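PDB 3VWA: cytoplasmic export protein 1 from Saccharomyces cerevisiae, which takes part in nuclear tRNA export, binding tRNA, and may pass aminoacylated tRNA from export receptors at the nuclear pore to the translation machinery. Local coordinates for residues Leu65-Pro68 and Gly69-Thr72; Val92-Trp96 and Asp97-Ser101; Leu111-Ser114 and Gln115-Thr119; Gly282-Asn286 and Phe287-Glu291; Leu325-Val328 and Leu329-Ser333. One frame throughout, in Å; residues are numbered along the deposited sequence.

Overall arrangement
Each contact lies within one continuous stretch and joins neighbouring turns of one helix or the two arms of one bend; along the chain all five run in series, none nesting in or crossing another. In the kinase-like part, contact 1 closes the bend between helix 52-64 and strand 73-77, contact 2 the passage from strand 92-93 into helix 99-102, and contact 3 lies within helix 106-122. Contacts 1 and 3 meet where Gly69 CA packs 3.0 Å from Thr119 OG1. Contacts 4 and 5 lie on helices 283-303 and 321-335, which pack together through Ile289 and Thr332. Contacts 3 and 4 approach to about 5 Å between nearest atoms without touching.

Contact 1 of 5, residues Leu65-Pro68 and Gly69-Thr72; sequences LKIP and GLCT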
loop_
_atom_site.group_PDB
_atom_site.type_symbol
_atom_site.label_atom_id
_atom_site.label_comp_id
_atom_site.label_asym_id
_atom_site.label_seq_id
_atom_site.Cartn_x
_atom_site.Cartn_y
_atom_site.Cartn_z
ATOM N N LEU A 65 28.358 -9.452 17.139
ATOM C CA LEU A 65 27.700 -10.528 16.381
ATOM C C LEU A 65 27.138 -10.034 15.042
ATOM O O LEU A 65 26.395 -9.056 15.004
ATOM C CB LEU A 65 26.606 -11.210 17.199
ATOM C CG LEU A 65 26.915 -11.876 18.528
ATOM C CD1 LEU A 65 25.630 -12.511 19.047
ATOM C CD2 LEU A 65 28.016 -12.902 18.402
ATOM N N LYS A 66 27.536 -10.686 13.958
ATOM C CA LYS A 66 27.119 -10.317 12.605
ATOM C C LYS A 66 26.279 -11.461 12.090
ATOM O O LYS A 66 26.761 -12.335 11.346
ATOM C CB LYS A 66 28.329 -10.133 11.667
ATOM C CG LYS A 66 28.776 -8.688 11.481
ATOM C CD LYS A 66 29.733 -8.275 12.582
ATOM C CE LYS A 66 30.092 -6.803 12.465
ATOM N NZ LYS A 66 30.171 -6.206 13.823
ATOM N N ILE A 67 25.025 -11.476 12.510
ATOM C CA ILE A 67 24.197 -12.636 12.246
ATOM C C ILE A 67 23.006 -12.114 11.461
ATOM O O ILE A 67 22.251 -11.265 11.936
ATOM C CB ILE A 67 23.801 -13.366 13.552
ATOM C CG1 ILE A 67 25.017 -13.566 14.454
ATOM C CG2 ILE A 67 23.062 -14.680 13.274
ATOM C CD1 ILE A 67 25.736 -14.880 14.268
ATOM N N PRO A 68 22.896 -12.549 10.207
ATOM C CA PRO A 68 21.716 -12.221 9.455
ATOM C C PRO A 68 20.520 -12.794 10.242
ATOM O O PRO A 68 20.528 -13.978 10.640
ATOM C CB PRO A 68 21.905 -13.018 8.152
ATOM C CG PRO A 68 23.381 -13.291 8.061
ATOM C CD PRO A 68 23.878 -13.359 9.448
ATOM N N GLY A 69 19.509 -11.978 10.453
ATOM C CA GLY A 69 18.376 -12.398 11.236
ATOM C C GLY A 69 18.260 -11.706 12.576
ATOM O O GLY A 69 17.168 -11.613 13.100
ATOM N N LEU A 70 19.375 -11.256 13.164
ATOM C CA LEU A 70 19.263 -10.303 14.292
ATOM C C LEU A 70 18.925 -8.884 13.823
ATOM O O LEU A 70 19.180 -8.525 12.677
ATOM C CB LEU A 70 20.557 -10.236 15.111
ATOM C CG LEU A 70 21.137 -11.530 15.652
ATOM C CD1 LEU A 70 22.365 -11.130 16.467
ATOM C CD2 LEU A 70 20.106 -12.328 16.465
ATOM N N CYS A 71 18.351 -8.075 14.703
ATOM C CA CYS A 71 18.245 -6.648 14.400
ATOM C C CYS A 71 19.645 -6.101 13.998
ATOM O O CYS A 71 20.627 -6.298 14.696
ATOM C CB CYS A 71 17.663 -5.871 15.594
ATOM S SG CYS A 71 15.995 -6.336 16.154
ATOM N N THR A 72 19.743 -5.428 12.867
ATOM C CA THR A 72 21.078 -5.087 12.296
ATOM C C THR A 72 21.552 -3.866 13.088
ATOM O O THR A 72 20.917 -2.788 13.014
ATOM C CB THR A 72 20.990 -4.824 10.759
ATOM O OG1 THR A 72 20.696 -6.052 10.068
ATOM C CG2 THR A 72 22.351 -4.274 10.164
#
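Ile67 and Leu70 stand at the two ends of a type II beta turn, the bend that reverses the chain between helix 52-64 and strand 73-77. In the kinase-like fold this loop probably corresponds to the one joining helix αC to strand β4. At Gly69 the backbone takes phi 111°, as this turn type demands of its third position; a CB there would collide with Pro68 O. Gly69 also forms a backbone hydrogen bond with Leu146, while Pro68, at the outer corner, leans on Phe122 of helix 106-122. Next, Leu70 closes the turn: its N donates to Ile67 O at 3.1 Å, a reasonably straight bond (154°). With CG placed opposite its own carbonyl carbon (chi1 -54°), the Leu70 side chain turns back across that of Ile67 at a slant. Leu70 CG and Ile67 CB lie 3.9 Å apart, and Leu70 CD1 comes to 4.1 Å from Ile67 CG1. The side chain of Leu70 also touches Leu146 of strand 144-146, and beyond it the chain runs on into strand 73-77. One branch of this leucine joins the turn to the residue where helix 52-64 gives out: the same methyl that meets Ile67, Leu70 CD1, lies 4.3 Å from Leu65 CB.

Contact 2 of 5, residues Val92-Trp96 and Asp97-Ser101; sequences VPFPW and DNLGS
Leu99 lays its two methyls against the edges of two aromatic rings, Phe94 and Trp96, in the short turn from strand 92-93 into helix 99-102, a segment consistent with the hinge between the lobes of a kinase-like fold. Its CD2 meets the rim of the Trp96 indole near the ring plane, 3.9 Å from Trp96 CE3, and the two side chains run alongside in the same direction. The other methyl, Leu99 CD1, lies 4.2 Å from Phe94 CE2, again at the edge. With CG opposite its backbone N (chi1 174°), Leu99 can present both branches to the rings. The two rings also meet: Phe94 CD2 sits above the centre of the indole face. Behind these, Leu99 N donates to Trp96 O over 2.9 Å at 163°, fixing the leucine one turn beyond the tryptophan. Pro95 is the centre of an inverse gamma turn, closed by a weak 3.0 Å bond from Trp96 N to Phe94 O, which brings the two aromatic residues round toward each other. Farther out, Phe94 meets Trp144 edge-to-face, and Leu194 and Leu198 of helix 186-198 pack against Trp96. The indole is anchored at its polar corner, where Trp96 NE1 hydrogen-bonds Lys133 O.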
loop_
_atom_site.group_PDB
_atom_site.type_symbol
_atom_site.label_atom_id
_atom_site.label_comp_id
_atom_site.label_asym_id
_atom_site.label_seq_id
_atom_site.Cartn_x
_atom_site.Cartn_y
_atom_site.Cartn_z
ATOM N N VAL A 92 10.048 -2.958 14.023
ATOM C CA VAL A 92 8.684 -2.885 14.546
ATOM C C VAL A 92 8.513 -4.101 15.447
ATOM O O VAL A 92 8.857 -5.225 15.067
ATOM C CB VAL A 92 7.623 -2.835 13.402
ATOM C CG1 VAL A 92 6.196 -2.942 13.951
ATOM C CG2 VAL A 92 7.732 -1.500 12.673
ATOM N N PRO A 93 8.088 -3.891 16.688
ATOM C CA PRO A 93 7.894 -5.103 17.485
ATOM C C PRO A 93 6.681 -5.910 16.992
ATOM O O PRO A 93 5.705 -5.348 16.586
ATOM C CB PRO A 93 7.670 -4.578 18.897
ATOM C CG PRO A 93 7.173 -3.170 18.717
ATOM C CD PRO A 93 7.692 -2.662 17.391
ATOM N N PHE A 94 6.791 -7.215 16.980
ATOM C CA PHE A 94 5.746 -8.061 16.508
ATOM C C PHE A 94 4.419 -7.684 17.163
ATOM O O PHE A 94 4.352 -7.536 18.374
ATOM C CB PHE A 94 6.130 -9.497 16.799
ATOM C CG PHE A 94 5.244 -10.476 16.147
ATOM C CD1 PHE A 94 5.604 -11.050 14.949
ATOM C CD2 PHE A 94 4.039 -10.853 16.751
ATOM C CE1 PHE A 94 4.767 -11.977 14.342
ATOM C CE2 PHE A 94 3.243 -11.777 16.168
ATOM C CZ PHE A 94 3.597 -12.331 14.946
ATOM N N PRO A 95 3.371 -7.484 16.350
ATOM C CA PRO A 95 2.037 -7.072 16.867
ATOM C C PRO A 95 1.269 -8.260 17.403
ATOM O O PRO A 95 0.436 -8.868 16.709
ATOM C CB PRO A 95 1.355 -6.451 15.647
ATOM C CG PRO A 95 2.044 -7.051 14.473
ATOM C CD PRO A 95 3.456 -7.369 14.891
ATOM N N TRP A 96 1.593 -8.626 18.627
ATOM C CA TRP A 96 0.894 -9.760 19.273
ATOM C C TRP A 96 -0.559 -9.464 19.430
ATOM O O TRP A 96 -1.376 -10.346 19.249
ATOM C CB TRP A 96 1.532 -10.120 20.600
ATOM C CG TRP A 96 2.900 -10.711 20.429
ATOM C CD1 TRP A 96 4.132 -10.075 20.599
ATOM C CD2 TRP A 96 3.235 -12.098 20.035
ATOM N NE1 TRP A 96 5.177 -10.958 20.360
ATOM C CE2 TRP A 96 4.707 -12.173 19.999
ATOM C CE3 TRP A 96 2.490 -13.234 19.710
ATOM C CZ2 TRP A 96 5.368 -13.331 19.659
ATOM C CZ3 TRP A 96 3.171 -14.394 19.361
ATOM C CH2 TRP A 96 4.574 -14.448 19.340
ATOM N N ASP A 97 -0.894 -8.203 19.723
ATOM C CA ASP A 97 -2.302 -7.748 19.789
ATOM C C ASP A 97 -3.041 -7.932 18.476
ATOM O O ASP A 97 -4.242 -7.646 18.399
ATOM C CB ASP A 97 -2.411 -6.269 20.205
ATOM C CG ASP A 97 -1.648 -5.960 21.484
ATOM O OD1 ASP A 97 -1.345 -4.758 21.722
ATOM O OD2 ASP A 97 -1.346 -6.909 22.253
ATOM N N ASN A 98 -2.340 -8.393 17.442
ATOM C CA ASN A 98 -2.993 -8.568 16.152
ATOM C C ASN A 98 -2.746 -9.957 15.622
ATOM O O ASN A 98 -3.028 -10.280 14.460
ATOM C CB ASN A 98 -2.571 -7.475 15.165
ATOM C CG ASN A 98 -3.411 -7.478 13.903
ATOM O OD1 ASN A 98 -4.635 -7.655 13.977
ATOM N ND2 ASN A 98 -2.760 -7.315 12.721
ATOM N N LEU A 99 -2.225 -10.810 16.489
ATOM C CA LEU A 99 -1.868 -12.143 16.078
ATOM C C LEU A 99 -3.122 -12.791 15.490
ATOM O O LEU A 99 -3.048 -13.624 14.599
ATOM C CB LEU A 99 -1.386 -12.926 17.280
ATOM C CG LEU A 99 -1.093 -14.403 17.058
ATOM C CD1 LEU A 99 0.080 -14.608 16.092
ATOM C CD2 LEU A 99 -0.736 -14.972 18.397
ATOM N N GLY A 100 -4.284 -12.362 15.981
ATOM C CA GLY A 100 -5.559 -12.962 15.594
ATOM C C GLY A 100 -5.759 -12.774 14.116
ATOM O O GLY A 100 -6.162 -13.694 13.423
ATOM N N SER A 101 -5.451 -11.577 13.635
ATOM C CA SER A 101 -5.466 -11.323 12.218
ATOM C C SER A 101 -4.445 -12.120 11.475
ATOM O O SER A 101 -4.817 -12.761 10.516
ATOM C CB SER A 101 -5.265 -9.855 11.905
ATOM O OG SER A 101 -6.489 -9.196 12.101
#

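Contact 3 of 5, residues Leu111-Ser114 and Gln115-Thr119; sequences LGIS and QLLAT
Between Leu111 and Ala118 the backbone is a regular alpha helix, with Leu116 N donating to Gly112 O at 3.0 Å and Leu117 N to Ile113 O at the same length. Leu111 O takes two bonds: Gln115 N reaches it at 3.1 Å, and Ser114 OG folds back to donate to it at 2.7 Å. The serine can do so because OG lies between its own backbone N and carbonyl carbon (chi1 79°), which turns the hydroxyl back along the preceding turn. Gln115, extended beyond CG, slants across Leu111. Its NE2 rests 3.5 Å from Leu111 CD1, and its OE1 lies 3.6 Å from Gly112 CA while accepting a hydrogen bond from Trp144 N. With an alanine here, Trp144 N would probably lose its acceptor and the methyls of Leu111 the amide they lie against. On another side, Ile113 and Leu117 run alongside each other, Ile113 CG2 being 3.7 Å from Leu117 CD1. Leu117 also reaches Phe225 and Leu229, Leu116 touches Leu194 and Trp144, and Leu111 meets Tyr244. Flanked by helices 186-198, 222-231 and 239-248 and by strand 144-146, helix 106-122 is probably the counterpart of αE, the buried helix of the kinase C-lobe.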
loop_
_atom_site.group_PDB
_atom_site.type_symbol
_atom_site.label_atom_id
_atom_site.label_comp_id
_atom_site.label_asym_id
_atom_site.label_seq_id
_atom_site.Cartn_x
_atom_site.Cartn_y
_atom_site.Cartn_z
ATOM N N LEU A 111 5.984 -18.751 7.143
ATOM C CA LEU A 111 7.084 -17.979 6.546
ATOM C C LEU A 111 7.914 -17.258 7.613
ATOM O O LEU A 111 9.126 -17.349 7.597
ATOM C CB LEU A 111 6.546 -17.004 5.500
ATOM C CG LEU A 111 7.448 -16.458 4.362
ATOM C CD1 LEU A 111 7.555 -14.960 4.452
ATOM C CD2 LEU A 111 8.820 -17.107 4.186
ATOM N N GLY A 112 7.272 -16.620 8.591
ATOM C CA GLY A 112 8.045 -15.908 9.629
ATOM C C GLY A 112 8.831 -16.878 10.477
ATOM O O GLY A 112 10.009 -16.682 10.790
ATOM N N ILE A 113 8.190 -17.983 10.811
ATOM C CA ILE A 113 8.881 -19.035 11.572
ATOM C C ILE A 113 10.108 -19.520 10.819
ATOM O O ILE A 113 11.150 -19.759 11.423
ATOM C CB ILE A 113 7.933 -20.213 11.846
ATOM C CG1 ILE A 113 6.941 -19.794 12.948
ATOM C CG2 ILE A 113 8.692 -21.447 12.279
ATOM C CD1 ILE A 113 5.797 -20.793 13.111
ATOM N N SER A 114 9.981 -19.655 9.503
ATOM C CA SER A 114 11.130 -20.068 8.671
ATOM C C SER A 114 12.277 -19.008 8.696
ATOM O O SER A 114 13.466 -19.365 8.652
ATOM C CB SER A 114 10.714 -20.436 7.249
ATOM O OG SER A 114 10.482 -19.317 6.389
ATOM N N GLN A 115 11.928 -17.728 8.846
ATOM C CA GLN A 115 12.938 -16.699 8.934
ATOM C C GLN A 115 13.652 -16.770 10.286
ATOM O O GLN A 115 14.864 -16.591 10.351
ATOM C CB GLN A 115 12.318 -15.325 8.694
ATOM C CG GLN A 115 11.903 -15.096 7.249
ATOM C CD GLN A 115 10.823 -14.061 7.113
ATOM O OE1 GLN A 115 10.281 -13.569 8.107
ATOM N NE2 GLN A 115 10.501 -13.705 5.869
ATOM N N LEU A 116 12.910 -17.100 11.349
ATOM C CA LEU A 116 13.484 -17.210 12.687
ATOM C C LEU A 116 14.416 -18.428 12.753
ATOM O O LEU A 116 15.449 -18.379 13.415
ATOM C CB LEU A 116 12.370 -17.346 13.740
ATOM C CG LEU A 116 11.438 -16.173 13.961
ATOM C CD1 LEU A 116 10.551 -16.520 15.137
ATOM C CD2 LEU A 116 12.186 -14.877 14.297
ATOM N N LEU A 117 14.052 -19.497 12.045
ATOM C CA LEU A 117 14.874 -20.688 11.962
ATOM C C LEU A 117 16.187 -20.462 11.204
ATOM O O LEU A 117 17.220 -20.979 11.595
ATOM C CB LEU A 117 14.052 -21.856 11.373
ATOM C CG LEU A 117 12.936 -22.361 12.332
ATOM C CD1 LEU A 117 11.902 -23.230 11.614
ATOM C CD2 LEU A 117 13.496 -23.197 13.488
ATOM N N ALA A 118 16.190 -19.720 10.108
ATOM C CA ALA A 118 17.477 -19.496 9.427
ATOM C C ALA A 118 18.427 -18.730 10.380
ATOM O O ALA A 118 19.635 -19.011 10.414
ATOM C CB ALA A 118 17.275 -18.701 8.141
ATOM N N THR A 119 17.867 -17.793 11.161
ATOM C CA THR A 119 18.665 -17.027 12.093
ATOM C C THR A 119 19.242 -17.874 13.232
ATOM O O THR A 119 20.427 -17.756 13.540
ATOM C CB THR A 119 17.858 -15.914 12.676
ATOM O OG1 THR A 119 17.319 -15.175 11.580
ATOM C CG2 THR A 119 18.766 -15.040 13.588
#

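Contact 4 of 5, residues Gly282-Asn286 and Phe287-Glu291; sequences GMIEN and FIIPE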
loop_
_atom_site.group_PDB
_atom_site.type_symbol
_atom_site.label_atom_id
_atom_site.label_comp_id
_atom_site.label_asym_id
_atom_site.label_seq_id
_atom_site.Cartn_x
_atom_site.Cartn_y
_atom_site.Cartn_z
ATOM N N GLY A 282 5.284 -4.850 5.556
ATOM C CA GLY A 282 6.660 -4.628 5.120
ATOM C C GLY A 282 6.967 -5.383 3.884
ATOM O O GLY A 282 7.549 -4.797 2.970
HETATM N N MSE A 283 6.560 -6.672 3.814
HETATM C CA MSE A 283 6.996 -7.494 2.668
HETATM C C MSE A 283 6.339 -7.044 1.400
HETATM O O MSE A 283 6.978 -6.954 0.303
HETATM C CB MSE A 283 6.776 -9.002 2.812
HETATM C CG MSE A 283 7.638 -9.553 1.679
HETATM SE SE MSE A 283 7.649 -11.471 1.509
HETATM C CE MSE A 283 5.778 -12.099 1.451
ATOM N N ILE A 284 5.045 -6.766 1.494
ATOM C CA ILE A 284 4.345 -6.270 0.334
ATOM C C ILE A 284 4.765 -4.835 0.001
ATOM O O ILE A 284 5.160 -4.541 -1.143
ATOM C CB ILE A 284 2.817 -6.326 0.515
ATOM C CG1 ILE A 284 2.387 -7.809 0.511
ATOM C CG2 ILE A 284 2.150 -5.486 -0.583
ATOM C CD1 ILE A 284 0.902 -8.052 0.388
ATOM N N GLU A 285 4.665 -3.960 1.002
ATOM C CA GLU A 285 4.914 -2.519 0.845
ATOM C C GLU A 285 6.344 -2.198 0.456
ATOM O O GLU A 285 6.569 -1.370 -0.418
ATOM C CB GLU A 285 4.590 -1.761 2.147
ATOM C CG GLU A 285 3.163 -1.878 2.653
ATOM C CD GLU A 285 2.910 -3.131 3.505
ATOM O OE1 GLU A 285 3.712 -4.087 3.445
ATOM O OE2 GLU A 285 1.901 -3.180 4.250
ATOM N N ASN A 286 7.314 -2.823 1.111
ATOM C CA ASN A 286 8.698 -2.391 0.982
ATOM C C ASN A 286 9.616 -3.416 0.346
ATOM O O ASN A 286 10.797 -3.171 0.242
ATOM C CB ASN A 286 9.279 -1.983 2.352
ATOM C CG ASN A 286 8.480 -0.865 3.011
ATOM O OD1 ASN A 286 8.002 0.053 2.341
ATOM N ND2 ASN A 286 8.254 -0.989 4.302
ATOM N N PHE A 287 9.099 -4.562 -0.075
ATOM C CA PHE A 287 9.951 -5.530 -0.753
ATOM C C PHE A 287 9.309 -5.807 -2.090
ATOM O O PHE A 287 9.865 -5.440 -3.150
ATOM C CB PHE A 287 10.094 -6.826 0.079
ATOM C CG PHE A 287 11.318 -7.631 -0.236
ATOM C CD1 PHE A 287 12.078 -7.371 -1.371
ATOM C CD2 PHE A 287 11.694 -8.702 0.592
ATOM C CE1 PHE A 287 13.187 -8.142 -1.671
ATOM C CE2 PHE A 287 12.822 -9.464 0.305
ATOM C CZ PHE A 287 13.563 -9.187 -0.829
ATOM N N ILE A 288 8.119 -6.423 -2.060
ATOM C CA ILE A 288 7.480 -6.817 -3.314
ATOM C C ILE A 288 7.187 -5.642 -4.275
ATOM O O ILE A 288 7.609 -5.660 -5.447
ATOM C CB ILE A 288 6.226 -7.718 -3.079
ATOM C CG1 ILE A 288 6.618 -8.998 -2.350
ATOM C CG2 ILE A 288 5.569 -8.046 -4.387
ATOM C CD1 ILE A 288 5.447 -9.853 -1.881
ATOM N N ILE A 289 6.458 -4.634 -3.796
ATOM C CA ILE A 289 6.028 -3.525 -4.657
ATOM C C ILE A 289 7.184 -2.739 -5.328
ATOM O O ILE A 289 7.116 -2.447 -6.513
ATOM C CB ILE A 289 5.076 -2.531 -3.928
ATOM C CG1 ILE A 289 3.660 -3.133 -3.686
ATOM C CG2 ILE A 289 4.869 -1.321 -4.774
ATOM C CD1 ILE A 289 2.799 -2.260 -2.779
ATOM N N PRO A 290 8.197 -2.307 -4.551
ATOM C CA PRO A 290 9.274 -1.591 -5.157
ATOM C C PRO A 290 10.066 -2.435 -6.145
ATOM O O PRO A 290 10.476 -1.889 -7.161
ATOM C CB PRO A 290 10.169 -1.134 -3.964
ATOM C CG PRO A 290 9.549 -1.649 -2.727
ATOM C CD PRO A 290 8.311 -2.429 -3.079
ATOM N N GLU A 291 10.270 -3.732 -5.888
ATOM C CA GLU A 291 10.914 -4.593 -6.905
ATOM C C GLU A 291 10.093 -4.741 -8.196
ATOM O O GLU A 291 10.655 -4.630 -9.311
ATOM C CB GLU A 291 11.268 -5.995 -6.348
ATOM C CG GLU A 291 12.226 -5.988 -5.158
ATOM C CD GLU A 291 13.660 -5.534 -5.488
ATOM O OE1 GLU A 291 13.934 -4.983 -6.597
ATOM O OE2 GLU A 291 14.543 -5.744 -4.630
#
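Met283 O is gripped by two backbone amides of the next turn. Ile288 N donates to it over 2.7 Å in an almost straight bond (178°), while Phe287 N adds a weak one at 3.2 Å. The stronger bond spans five residues, and Ile289 N repeats the spacing by donating to Ile284 O at 3.0 Å. This is a wider, pi-type turn set into helix 283-303, which packs against helices 239-248 and 321-335. Just beyond it the helix kinks at Pro290, whose N carries no hydrogen to give; its CD lies 3.4 Å from Glu285 O. The wider turn pairs side chains five residues apart, beside the four-residue pair Met283 and Phe287. Met283, present as selenomethionine, runs out and bends (chi3 52°), bringing CE to 4.0 Å from Ile288 CD1, while its CG packs on Phe287 CB. An alanine in place of Ile288 would probably leave a gap beside Met283 CE and set that methyl free to turn. Ile284 CG2 meets Ile289 CD1 at 4.0 Å, and both isoleucines pack on Leu331. Phe287 forms a cation-pi contact with Lys141. Ahead of the turn, Gly282 N donates to Glu285 OE1 at 2.7 Å, from above the carboxylate plane.

Contact 5 of 5, residues Leu325-Val328 and Leu329-Ser333; sequences LAIV and LDLTS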
loop_
_atom_site.group_PDB
_atom_site.type_symbol
_atom_site.label_atom_id
_atom_site.label_comp_id
_atom_site.label_asym_id
_atom_site.label_seq_id
_atom_site.Cartn_x
_atom_site.Cartn_y
_atom_site.Cartn_z
ATOM N N LEU A 325 1.403 -4.119 -13.669
ATOM C CA LEU A 325 1.006 -2.759 -13.215
ATOM C C LEU A 325 -0.296 -2.917 -12.433
ATOM O O LEU A 325 -0.565 -2.150 -11.475
ATOM C CB LEU A 325 0.755 -1.888 -14.420
ATOM C CG LEU A 325 1.365 -0.523 -14.683
ATOM C CD1 LEU A 325 0.595 0.160 -15.809
ATOM C CD2 LEU A 325 1.415 0.404 -13.465
ATOM N N ALA A 326 -1.123 -3.895 -12.821
ATOM C CA ALA A 326 -2.402 -4.165 -12.097
ATOM C C ALA A 326 -2.117 -4.574 -10.650
ATOM O O ALA A 326 -2.759 -4.085 -9.687
ATOM C CB ALA A 326 -3.271 -5.219 -12.834
ATOM N N ILE A 327 -1.075 -5.374 -10.469
ATOM C CA ILE A 327 -0.676 -5.772 -9.140
ATOM C C ILE A 327 -0.220 -4.577 -8.354
ATOM O O ILE A 327 -0.511 -4.446 -7.162
ATOM C CB ILE A 327 0.486 -6.759 -9.228
ATOM C CG1 ILE A 327 0.206 -7.837 -10.288
ATOM C CG2 ILE A 327 0.879 -7.344 -7.904
ATOM C CD1 ILE A 327 -0.775 -8.893 -9.882
ATOM N N VAL A 328 0.569 -3.714 -8.986
ATOM C CA VAL A 328 1.173 -2.647 -8.238
ATOM C C VAL A 328 0.032 -1.681 -7.812
ATOM O O VAL A 328 -0.010 -1.236 -6.662
ATOM C CB VAL A 328 2.271 -1.954 -9.066
ATOM C CG1 VAL A 328 2.430 -0.510 -8.664
ATOM C CG2 VAL A 328 3.599 -2.666 -8.899
ATOM N N LEU A 329 -0.859 -1.370 -8.746
ATOM C CA LEU A 329 -1.945 -0.390 -8.501
ATOM C C LEU A 329 -2.889 -0.905 -7.453
ATOM O O LEU A 329 -3.312 -0.136 -6.594
ATOM C CB LEU A 329 -2.780 -0.083 -9.754
ATOM C CG LEU A 329 -2.108 0.669 -10.881
ATOM C CD1 LEU A 329 -2.942 0.543 -12.168
ATOM C CD2 LEU A 329 -1.882 2.098 -10.410
ATOM N N ASP A 330 -3.214 -2.191 -7.548
ATOM C CA ASP A 330 -3.974 -2.894 -6.499
ATOM C C ASP A 330 -3.286 -2.862 -5.152
ATOM O O ASP A 330 -3.845 -2.396 -4.178
ATOM C CB ASP A 330 -4.270 -4.370 -6.867
ATOM C CG ASP A 330 -5.094 -5.107 -5.771
ATOM O OD1 ASP A 330 -5.004 -6.351 -5.680
ATOM O OD2 ASP A 330 -5.865 -4.467 -5.011
ATOM N N LEU A 331 -2.058 -3.345 -5.073
ATOM C CA LEU A 331 -1.461 -3.523 -3.747
ATOM C C LEU A 331 -1.066 -2.206 -3.082
ATOM O O LEU A 331 -1.072 -2.131 -1.855
ATOM C CB LEU A 331 -0.277 -4.472 -3.800
ATOM C CG LEU A 331 -0.615 -5.926 -4.126
ATOM C CD1 LEU A 331 0.688 -6.683 -4.169
ATOM C CD2 LEU A 331 -1.579 -6.543 -3.107
ATOM N N THR A 332 -0.664 -1.218 -3.887
ATOM C CA THR A 332 -0.265 0.110 -3.371
ATOM C C THR A 332 -1.509 0.736 -2.772
ATOM O O THR A 332 -1.472 1.223 -1.646
ATOM C CB THR A 332 0.308 1.095 -4.436
ATOM O OG1 THR A 332 -0.474 1.068 -5.626
ATOM C CG2 THR A 332 1.778 0.760 -4.815
ATOM N N SER A 333 -2.610 0.677 -3.501
ATOM C CA SER A 333 -3.869 1.210 -3.004
ATOM C C SER A 333 -4.298 0.486 -1.732
ATOM O O SER A 333 -4.608 1.128 -0.743
ATOM C CB SER A 333 -4.971 1.123 -4.055
ATOM O OG SER A 333 -6.250 1.339 -3.449
#
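Ile327 and Leu331 lie side by side on one flank of helix 321-335, pointing the same way, with Ile327 CG2 3.8 Å from Leu331 CD1. Val328 and Thr332, one residue further on, are arranged differently: their side chains slant across each other, and Val328 CG1 comes within 4.1 Å of Thr332 CG2. The threonine hydroxyl sits between its own backbone N and carbonyl carbon (chi1 44°), and from there OG1 donates to Val328 O at 2.6 Å. That carbonyl also accepts the regular helical bond from Thr332 N at 2.9 Å. The two donors reach it from opposite faces of its plane. With the hydroxyl bonded inside the helix, CG2 packs against Ile289 of helix 283-303. Leu325 and Leu329 form a looser pair, CD2 of the first 4.4 Å from CG of the second, and Leu329 CG is 3.3 Å from Leu325 O. Asp330 OD1 takes a hydrogen bond from Tyr269 OH and pairs with Arg273 NH2 in a salt bridge, likely to stabilise its negative charge. Leu329 packs on Leu360 and Tyr364 of helix 355-368, Leu325 on Leu345 of helix 342-351, and Val328 on Leu292 of helix 283-303. Packing of helix 321-335 on these three neighbours is consistent with an alpha-helical solenoid, the arrangement of the HEAT repeats later in the chain.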